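PDB 2I51: uncharacterized conserved protein of COG5135 from Nostoc punctiforme, which binds flavin mononucleotide and probably acts as a flavin-dependent oxidoreductase of the pyridoxamine 5'-phosphate oxidase family, with a substrate not yet established. Local coordinates for residues A[26-31]-A[40-45]; A[74-79]-A[87-92]. All blocks are in the same frame, centred on the assembly; numbering follows the deposited sequence.

Contact 1 (A[26-31]-A[40-45]). With FMN (flavin mononucleotide), chain C.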
# COMPACT_ATOMS: atom_id res chain seq x y z
N TYR A 26 -3.65 -10.47 1.21
CA TYR A 26 -4.01 -9.07 1.38
C TYR A 26 -2.96 -8.22 0.69
O TYR A 26 -1.74 -8.47 0.79
CB TYR A 26 -4.06 -8.68 2.85
CG TYR A 26 -4.99 -9.44 3.72
CD1 TYR A 26 -6.00 -10.22 3.21
CD2 TYR A 26 -4.83 -9.40 5.09
CE1 TYR A 26 -6.83 -10.96 4.08
CE2 TYR A 26 -5.63 -10.09 5.93
CZ TYR A 26 -6.63 -10.86 5.43
OH TYR A 26 -7.46 -11.59 6.30
N LEU A 27 -3.39 -7.22 -0.07
CA LEU A 27 -2.47 -6.38 -0.82
C LEU A 27 -2.96 -4.94 -0.76
O LEU A 27 -4.12 -4.66 -0.40
CB LEU A 27 -2.29 -6.90 -2.24
CG LEU A 27 -3.54 -7.04 -3.12
CD1 LEU A 27 -4.03 -5.65 -3.56
CD2 LEU A 27 -3.24 -7.97 -4.37
N GLN A 28 -2.11 -4.00 -1.14
CA GLN A 28 -2.43 -2.58 -1.05
C GLN A 28 -2.65 -1.96 -2.41
O GLN A 28 -1.74 -2.04 -3.27
CB GLN A 28 -1.36 -1.84 -0.24
CG GLN A 28 -1.35 -2.20 1.24
CD GLN A 28 -0.89 -3.58 1.56
OE1 GLN A 28 0.08 -4.08 0.96
NE2 GLN A 28 -1.61 -4.26 2.48
N LEU A 29 -3.80 -1.33 -2.59
CA LEU A 29 -4.12 -0.73 -3.88
C LEU A 29 -4.04 0.78 -3.76
O LEU A 29 -4.78 1.43 -2.99
CB LEU A 29 -5.55 -1.07 -4.27
CG LEU A 29 -6.10 -0.32 -5.51
CD1 LEU A 29 -5.60 -1.06 -6.70
CD2 LEU A 29 -7.65 -0.20 -5.47
N ALA A 30 -3.15 1.38 -4.57
CA ALA A 30 -3.01 2.82 -4.62
C ALA A 30 -3.74 3.37 -5.84
O ALA A 30 -3.58 2.89 -6.95
CB ALA A 30 -1.49 3.21 -4.72
N THR A 31 -4.48 4.44 -5.61
CA THR A 31 -5.16 5.18 -6.64
C THR A 31 -4.81 6.66 -6.48
O THR A 31 -4.06 7.03 -5.55
CB THR A 31 -6.71 5.04 -6.47
OG1 THR A 31 -7.09 5.39 -5.11
CG2 THR A 31 -7.21 3.66 -6.83
N ASN A 40 -4.38 4.95 -0.64
CA ASN A 40 -3.80 3.62 -0.50
C ASN A 40 -4.56 2.84 0.56
O ASN A 40 -4.68 3.32 1.67
CB ASN A 40 -2.34 3.80 -0.10
CG ASN A 40 -1.46 2.59 -0.39
OD1 ASN A 40 -1.88 1.63 -1.04
ND2 ASN A 40 -0.17 2.67 0.10
N ARG A 41 -5.02 1.64 0.22
CA ARG A 41 -5.74 0.80 1.21
C ARG A 41 -5.60 -0.65 0.89
O ARG A 41 -5.36 -1.03 -0.26
CB ARG A 41 -7.21 1.17 1.30
CG ARG A 41 -8.08 0.63 0.23
CD ARG A 41 -7.89 1.27 -1.14
NE ARG A 41 -8.33 2.65 -1.22
CZ ARG A 41 -8.07 3.52 -2.19
NH1 ARG A 41 -7.12 3.30 -3.12
NH2 ARG A 41 -8.70 4.66 -2.18
N THR A 42 -5.80 -1.48 1.91
CA THR A 42 -5.71 -2.90 1.76
C THR A 42 -7.00 -3.48 1.17
O THR A 42 -8.11 -3.04 1.56
CB THR A 42 -5.42 -3.58 3.11
OG1 THR A 42 -4.20 -3.03 3.65
CG2 THR A 42 -5.25 -5.10 2.98
N LEU A 43 -6.84 -4.44 0.26
CA LEU A 43 -7.94 -5.23 -0.24
C LEU A 43 -7.56 -6.69 -0.16
O LEU A 43 -6.39 -7.04 -0.09
CB LEU A 43 -8.22 -4.97 -1.72
CG LEU A 43 -8.34 -3.51 -2.14
CD1 LEU A 43 -8.43 -3.42 -3.70
CD2 LEU A 43 -9.51 -2.98 -1.45
N VAL A 44 -8.54 -7.59 -0.21
CA VAL A 44 -8.31 -9.03 -0.36
C VAL A 44 -8.24 -9.44 -1.82
O VAL A 44 -9.16 -9.13 -2.59
CB VAL A 44 -9.47 -9.82 0.29
CG1 VAL A 44 -9.27 -11.36 0.12
CG2 VAL A 44 -9.62 -9.44 1.78
N PHE A 45 -7.16 -10.10 -2.23
CA PHE A 45 -7.07 -10.69 -3.55
C PHE A 45 -8.03 -11.87 -3.63
O PHE A 45 -7.99 -12.77 -2.81
CB PHE A 45 -5.64 -11.20 -3.74
CG PHE A 45 -5.44 -12.05 -4.94
CD1 PHE A 45 -5.51 -11.50 -6.22
CD2 PHE A 45 -5.15 -13.39 -4.81
CE1 PHE A 45 -5.29 -12.31 -7.32
CE2 PHE A 45 -4.91 -14.18 -5.90
CZ PHE A 45 -4.96 -13.64 -7.14
N1 FMN C . -12.14 -2.86 1.27
C2 FMN C . -12.70 -3.22 0.10
O2 FMN C . -13.36 -2.42 -0.58
N3 FMN C . -12.49 -4.49 -0.39
C4 FMN C . -11.76 -5.43 0.27
O4 FMN C . -11.45 -6.56 -0.26
C4A FMN C . -11.18 -5.08 1.48
N5 FMN C . -10.45 -5.99 2.22
C5A FMN C . -9.72 -5.51 3.34
C6 FMN C . -8.89 -6.38 4.01
C7 FMN C . -8.16 -5.98 5.14
C7M FMN C . -7.08 -6.88 5.70
C8 FMN C . -8.35 -4.68 5.60
C8M FMN C . -7.39 -4.12 6.66
C9 FMN C . -9.20 -3.80 4.92
C9A FMN C . -9.92 -4.23 3.82
N10 FMN C . -10.79 -3.39 3.15
C10 FMN C . -11.37 -3.77 1.98
C1' FMN C . -11.16 -2.03 3.72
C2' FMN C . -10.31 -0.98 3.00
O2' FMN C . -8.92 -1.10 3.38
C3' FMN C . -10.81 0.47 3.19
O3' FMN C . -10.93 0.69 4.58
C4' FMN C . -12.20 0.57 2.53
O4' FMN C . -12.31 -0.10 1.27
C5' FMN C . -12.46 2.06 2.28
O5' FMN C . -11.45 2.56 1.41
P FMN C . -11.73 3.83 0.53
O1P FMN C . -12.70 3.53 -0.56
O2P FMN C . -12.30 4.91 1.50
O3P FMN C . -10.40 4.33 0.04

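Contact 2 (A[74-79]-A[87-92]). With FMN (flavin mononucleotide), chain P; EDO (1,2-ethanediol), chain G; EDO (1,2-ethanediol), chain O.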
# COMPACT_ATOMS: atom_id res chain seq x y z
N TRP A 74 -6.35 4.21 -13.50
CA TRP A 74 -5.04 3.57 -13.39
C TRP A 74 -4.63 3.40 -11.91
O TRP A 74 -4.71 4.38 -11.17
CB TRP A 74 -4.06 4.40 -14.10
CG TRP A 74 -2.75 3.73 -14.14
CD1 TRP A 74 -1.82 3.68 -13.15
CD2 TRP A 74 -2.21 3.00 -15.24
NE1 TRP A 74 -0.75 2.97 -13.55
CE2 TRP A 74 -0.93 2.57 -14.85
CE3 TRP A 74 -2.68 2.67 -16.52
CZ2 TRP A 74 -0.11 1.83 -15.69
CZ3 TRP A 74 -1.84 1.94 -17.36
CH2 TRP A 74 -0.58 1.55 -16.95
N ALA A 75 -4.23 2.19 -11.51
CA ALA A 75 -3.86 1.92 -10.10
C ALA A 75 -2.53 1.18 -10.06
O ALA A 75 -2.09 0.62 -11.06
CB ALA A 75 -4.93 1.14 -9.40
N GLU A 76 -1.91 1.17 -8.87
CA GLU A 76 -0.75 0.34 -8.68
C GLU A 76 -0.91 -0.41 -7.36
O GLU A 76 -1.17 0.20 -6.30
CB GLU A 76 0.53 1.17 -8.59
CG GLU A 76 1.78 0.28 -8.54
CD GLU A 76 3.05 1.05 -8.89
OE1 GLU A 76 3.17 1.57 -10.05
OE2 GLU A 76 3.96 1.17 -8.05
N ILE A 77 -0.86 -1.74 -7.46
CA ILE A 77 -0.88 -2.52 -6.24
C ILE A 77 0.55 -2.80 -5.79
O ILE A 77 1.50 -2.87 -6.58
CB ILE A 77 -1.71 -3.78 -6.37
CG1 ILE A 77 -1.14 -4.66 -7.49
CG2 ILE A 77 -3.22 -3.43 -6.53
CD1 ILE A 77 -1.71 -6.09 -7.50
N CYS A 78 0.71 -2.92 -4.47
CA CYS A 78 1.92 -3.41 -3.87
C CYS A 78 1.50 -4.57 -3.03
O CYS A 78 0.60 -4.48 -2.21
CB CYS A 78 2.60 -2.35 -3.05
SG CYS A 78 4.17 -2.90 -2.38
N TRP A 79 2.17 -5.70 -3.25
CA TRP A 79 1.80 -6.99 -2.63
C TRP A 79 3.06 -7.62 -2.04
O TRP A 79 3.98 -7.98 -2.78
CB TRP A 79 1.21 -7.86 -3.68
CG TRP A 79 0.49 -9.11 -3.21
CD1 TRP A 79 0.31 -9.58 -1.93
CD2 TRP A 79 -0.25 -9.98 -4.08
NE1 TRP A 79 -0.53 -10.70 -1.97
CE2 TRP A 79 -0.90 -10.93 -3.25
CE3 TRP A 79 -0.51 -9.99 -5.45
CZ2 TRP A 79 -1.74 -11.93 -3.79
CZ3 TRP A 79 -1.27 -11.00 -5.98
CH2 TRP A 79 -1.88 -11.92 -5.15
N GLN A 87 8.15 -9.02 -3.09
CA GLN A 87 7.19 -8.01 -3.34
C GLN A 87 6.86 -7.99 -4.83
O GLN A 87 7.76 -8.13 -5.65
CB GLN A 87 7.78 -6.66 -2.96
CG GLN A 87 6.97 -5.41 -3.34
CD GLN A 87 7.63 -4.14 -2.89
OE1 GLN A 87 7.21 -3.57 -1.87
NE2 GLN A 87 8.63 -3.71 -3.60
N PHE A 88 5.57 -7.86 -5.15
CA PHE A 88 5.12 -7.58 -6.50
C PHE A 88 4.43 -6.22 -6.52
O PHE A 88 3.51 -5.95 -5.74
CB PHE A 88 4.14 -8.63 -7.02
CG PHE A 88 4.69 -10.00 -7.12
CD1 PHE A 88 4.86 -10.79 -6.01
CD2 PHE A 88 5.04 -10.50 -8.38
CE1 PHE A 88 5.36 -12.11 -6.13
CE2 PHE A 88 5.53 -11.82 -8.49
CZ PHE A 88 5.66 -12.62 -7.36
N ARG A 89 4.87 -5.38 -7.42
CA ARG A 89 4.20 -4.11 -7.70
C ARG A 89 3.58 -4.27 -9.07
O ARG A 89 4.26 -4.74 -9.98
CB ARG A 89 5.17 -2.94 -7.68
CG ARG A 89 5.72 -2.68 -6.31
CD ARG A 89 6.90 -1.71 -6.35
NE ARG A 89 6.48 -0.40 -6.87
CZ ARG A 89 7.28 0.65 -7.04
NH1 ARG A 89 8.54 0.48 -6.85
NH2 ARG A 89 6.79 1.82 -7.48
N MSE A 90 2.31 -3.99 -9.22
CA MSE A 90 1.63 -4.21 -10.49
C MSE A 90 0.77 -3.01 -10.80
O MSE A 90 -0.08 -2.61 -10.02
CB MSE A 90 0.76 -5.46 -10.46
CG MSE A 90 1.49 -6.73 -10.17
SE MSE A 90 0.25 -8.16 -10.49
CE MSE A 90 1.23 -9.64 -9.70
N ALA A 91 1.02 -2.44 -11.97
CA ALA A 91 0.35 -1.22 -12.38
C ALA A 91 -0.46 -1.48 -13.63
O ALA A 91 -0.00 -2.18 -14.51
CB ALA A 91 1.34 -0.17 -12.67
N GLY A 92 -1.66 -0.91 -13.70
CA GLY A 92 -2.47 -1.05 -14.89
C GLY A 92 -3.85 -0.49 -14.67
O GLY A 92 -4.12 0.21 -13.70
N1 FMN P . 13.00 0.81 -0.30
C2 FMN P . 13.41 1.97 0.34
O2 FMN P . 13.75 2.96 -0.31
N3 FMN P . 13.40 2.03 1.70
C4 FMN P . 13.07 0.99 2.53
O4 FMN P . 12.95 1.12 3.75
C4A FMN P . 12.66 -0.19 1.90
N5 FMN P . 12.31 -1.29 2.68
C5A FMN P . 11.73 -2.38 2.03
C6 FMN P . 11.24 -3.44 2.78
C7 FMN P . 10.68 -4.57 2.17
C7M FMN P . 10.04 -5.64 3.03
C8 FMN P . 10.61 -4.63 0.79
C8M FMN P . 9.79 -5.73 0.11
C9 FMN P . 11.12 -3.59 0.04
C9A FMN P . 11.69 -2.45 0.63
N10 FMN P . 12.23 -1.41 -0.14
C10 FMN P . 12.63 -0.23 0.49
C1' FMN P . 12.31 -1.45 -1.63
C2' FMN P . 11.12 -0.73 -2.21
O2' FMN P . 9.89 -1.48 -2.00
C3' FMN P . 11.32 -0.41 -3.70
O3' FMN P . 11.64 -1.62 -4.42
C4' FMN P . 12.50 0.54 -3.84
O4' FMN P . 12.53 1.57 -2.84
C5' FMN P . 12.35 1.22 -5.18
O5' FMN P . 11.16 1.97 -5.23
P FMN P . 10.91 3.16 -6.25
O1P FMN P . 11.73 4.34 -5.79
O2P FMN P . 11.45 2.60 -7.56
O3P FMN P . 9.46 3.43 -6.27
C1 EDO G . 6.41 -1.03 -11.80
O1 EDO G . 6.39 -0.58 -10.44
C2 EDO G . 5.25 -2.00 -11.79
O2 EDO G . 4.17 -1.36 -11.12
C1 EDO O . 6.03 2.81 -12.75
O1 EDO O . 4.71 2.25 -12.60
C2 EDO O . 6.36 3.37 -11.39
O2 EDO O . 5.26 2.98 -10.55

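Contact 1 (A[26-31]-A[40-45])
The Tyr26 ring carries the flavin methyl C7M over one face, nearest at CD2 (3.4 Å) and displaced toward the rim, while Val44 CG2 approaches it obliquely. The guanidinium of Arg41 works through its edge: NE and NH2 both donate to the FMN phosphate oxygen O3P, with NH2 to O3P at 2.8 Å, and NH1 meets Thr31 OG1 at 2.9 Å, nearly straight (165°) and in the guanidinium plane. NH1 also donates to Leu29 O at 3.0 Å from above the carbonyl plane, so that oxygen accepts both Arg41 NH1 and Arg41 N. Bends at chi2 and chi3 fold the arginine back over segment 26-31. Gln68 of helix 64-71 receives Arg41 NH2 and is also bonded to Thr31 OG1. An alanine in place of Arg41 would remove both phosphate bonds and both NH1 bonds to segment 26-31, and would probably weaken FMN binding. The backbone carrying these groups is an antiparallel hairpin in which Leu27 and Leu43 form a hydrogen-bonded pair, Leu43 N to Leu27 O 2.8 Å. On the face with Leu27 and Arg41, the Leu29 and Leu43 side chains cross obliquely, Leu29 CD2 to Leu43 CD1 3.8 Å. Segment 40-45 also offers its backbone to the cofactor: Val44 N donates to flavin O4 (3.1 Å, 172°) and Thr42 O accepts ribityl O2'. The chemistry implies recognition of FMN at phosphate, ribityl chain and isoalloxazine, the charged end probably neutralised in part by Arg41.

Contact 2 (A[74-79]-A[87-92])
This antiparallel hairpin supplies one wall of an FMN pocket at the subunit interface, where Gln87 and Arg89 reach a flavin also held by the second subunit. Arg89 grips Glu76 side-on, NE and NH2 both donating to the single oxygen OE2. The NH2 to OE2 bond of this salt bridge is 3.0 Å and uses the syn lone pair, whereas NE approaches OE2 from above the carboxylate plane; the two flat groups are turned 53° apart. Both chains leave the same face: Glu76 is extended, with CG anti to the backbone N (chi1 -173°), and Arg89 bends at chi3. Arg89 NH1 donates to phosphate O3P at 3.1 Å, and Glu76 OE2 also accepts Asn40 N of the second subunit. Held by Glu76 OE2 at NE and NH2 and by O3P at NH1, the guanidinium is probably fixed in rotation, its charge likely offset by carboxylate and phosphate. Gln87 NE2 donates to ribityl O2' at 3.0 Å, while Gln87 OE1 accepts Thr42 OG1 of the second subunit.

On the other face Ile77 and Met90, a selenomethionine, form a hydrogen-bonded pair (Ile77 N to Met90 O 2.8 Å), and their side chains lie side by side, Ile77 CG1 to Met90 CB 3.6 Å. Gly92 CA sits 3.7 Å from the centroid of the Trp74 six-membered ring, 6° off its normal, a CH-pi contact. Residues alternate between a face with Glu76 and Arg89, turned to cofactor and partner subunit, and an apolar one with Trp79, Phe88 and Met90, turned to helix 8-17, as suits the FMN-binding split barrel of the pyridoxamine 5'-phosphate oxidase family.

In the fold
Contacts 1 and 2 are successive hairpins of one antiparallel sheet, their centres about 9 Å apart. They join where strand 26-32 runs beside strand 74-81: Gln28 O lies 2.9 Å from Cys78 N, and Ala30 N lies 2.9 Å from Glu76 O, both probable hydrogen bonds. On the apolar face Leu29 CD1 packs on Ile77 CG2 at 3.4 Å. Within one chain the two contacts serve different flavins. Residues 40-45 hold one FMN, whereas residues 87-92 reach the other, to which the second subunit contributes its own Arg41, Thr42 and Val44. Each pocket therefore combines contact 1 of one subunit with contact 2 of its partner, so each site is completed by both subunits.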